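Tetur07g02040 (Tetranychus urticae, PDB 6BDJ) is an intradiol ring-cleavage dioxygenase of the two-spotted spider mite that binds ferric iron and probably inserts both atoms of molecular oxygen into aromatic diol substrates. Local coordinates at residues A[89-92]-A[93-97]. Sequence-based numbering, arbitrary orientation.
Sequences QPDY and SGIYS. With FE (Fe (III) ion), chain C.
Asp91 and Ile95 are hydrogen-bonded around a type I beta turn, Asp91 to Gly94, in the loop that follows strand 84-88 of the intradiol dioxygenase fold and carries an iron-binding tyrosine. Gly94 N reaches Asp91 O at 2.8 Å, from above the carbonyl plane, and Asp91 N meets Ile95 O closer to its carbonyl plane. Carboxylate oxygen OD1 of Asp91 turns back into the bend, because CG sits between the backbone N and the carbonyl carbon (chi1 81°). There it accepts three bonds: Ser93 OG meets Asp91 OD1 at 2.9 Å on the syn side, near the carboxylate plane, and the amides of Ser93 and Ile95 arrive from opposite faces, well out of plane. Ile95 N to Asp91 OD1 is long, 3.3 Å, but nearly straight at 167°. OD2 pairs with Arg60, a salt bridge that would favour the charged carboxylate. With an alanine here, Ser93 OG and the amides of Ser93 and Ile95 would probably lose their shared acceptor, and Arg60 its mate. Packing is tight on the buried iron side, where the Pro90 ring lies against one face of the Tyr96 ring, CB 4.0 Å from the centroid in a CH-pi contact. Tyr45 meets the same tyrosine ring with its plane inclined by about 35°. The turn's outer end is looser and partly exposed: the CA–CB bond of Tyr92 leads away from the returning chain, yet Ser93 CB rests over one face of its ring. At the opposite end, water 1 donates to Gln89 O and accepts from Ser97 N, bridging the two arms. Beyond Pro90, Tyr96 joins His147 and His149 in the ferric site; its OH binds the iron at 1.9 Å, and water 2, 2.2 Å from the metal, is a further ligand.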
# COMPACT_ATOMS: atom_id res chain seq x y z
N GLN A 89 -3.99 -3.27 2.75
CA GLN A 89 -5.01 -2.55 2.01
C GLN A 89 -6.39 -3.10 2.40
O GLN A 89 -6.52 -4.23 2.85
CB GLN A 89 -4.78 -2.71 0.52
CG GLN A 89 -5.04 -4.12 0.02
CD GLN A 89 -4.77 -4.31 -1.46
OE1 GLN A 89 -3.63 -4.37 -1.89
NE2 GLN A 89 -5.83 -4.46 -2.23
N PRO A 90 -7.44 -2.32 2.16
CA PRO A 90 -8.78 -2.88 2.40
C PRO A 90 -9.31 -3.69 1.24
O PRO A 90 -8.91 -3.47 0.08
CB PRO A 90 -9.63 -1.64 2.57
CG PRO A 90 -8.95 -0.60 1.75
CD PRO A 90 -7.50 -0.95 1.63
N ASP A 91 -10.25 -4.58 1.52
CA ASP A 91 -10.96 -5.31 0.46
C ASP A 91 -11.91 -4.40 -0.32
O ASP A 91 -12.05 -3.22 0.01
CB ASP A 91 -11.63 -6.60 1.00
CG ASP A 91 -12.96 -6.38 1.69
OD1 ASP A 91 -13.51 -5.27 1.70
OD2 ASP A 91 -13.49 -7.37 2.21
N TYR A 92 -12.58 -4.94 -1.34
CA TYR A 92 -13.44 -4.14 -2.20
C TYR A 92 -14.49 -3.29 -1.49
O TYR A 92 -14.83 -2.24 -1.99
CB TYR A 92 -14.13 -5.01 -3.26
CG TYR A 92 -15.38 -5.68 -2.78
CD1 TYR A 92 -16.62 -5.03 -2.86
CD2 TYR A 92 -15.33 -6.96 -2.21
CE1 TYR A 92 -17.77 -5.64 -2.42
CE2 TYR A 92 -16.49 -7.58 -1.77
CZ TYR A 92 -17.70 -6.91 -1.88
OH TYR A 92 -18.83 -7.51 -1.42
N SER A 93 -15.00 -3.73 -0.34
CA SER A 93 -15.98 -2.95 0.42
C SER A 93 -15.39 -2.11 1.54
O SER A 93 -16.10 -1.59 2.38
CB SER A 93 -17.00 -3.93 1.00
OG SER A 93 -16.38 -4.72 1.98
N GLY A 94 -14.06 -2.00 1.56
CA GLY A 94 -13.35 -1.15 2.51
C GLY A 94 -12.99 -1.70 3.87
O GLY A 94 -12.75 -0.91 4.79
N ILE A 95 -12.96 -3.03 4.00
CA ILE A 95 -12.66 -3.69 5.26
C ILE A 95 -11.18 -4.08 5.32
O ILE A 95 -10.63 -4.57 4.34
CB ILE A 95 -13.51 -4.97 5.42
CG1 ILE A 95 -15.01 -4.65 5.45
CG2 ILE A 95 -13.14 -5.71 6.69
CD1 ILE A 95 -15.45 -3.58 6.45
N TYR A 96 -10.56 -3.82 6.46
CA TYR A 96 -9.20 -4.24 6.74
C TYR A 96 -9.25 -5.50 7.60
O TYR A 96 -9.95 -5.53 8.61
CB TYR A 96 -8.45 -3.18 7.52
CG TYR A 96 -7.98 -2.03 6.66
CD1 TYR A 96 -6.77 -2.10 6.01
CD2 TYR A 96 -8.76 -0.90 6.48
CE1 TYR A 96 -6.31 -1.04 5.23
CE2 TYR A 96 -8.32 0.17 5.70
CZ TYR A 96 -7.08 0.10 5.08
OH TYR A 96 -6.67 1.12 4.29
N SER A 97 -8.47 -6.50 7.20
CA SER A 97 -8.31 -7.74 7.95
C SER A 97 -7.70 -7.43 9.30
O SER A 97 -6.86 -6.55 9.41
CB SER A 97 -7.47 -8.73 7.18
OG SER A 97 -6.11 -8.35 6.99
FE FE C . -6.04 2.86 4.88
O HOH W 1 -6.65 -6.07 4.93
O HOH W 2 -5.83 3.11 7.02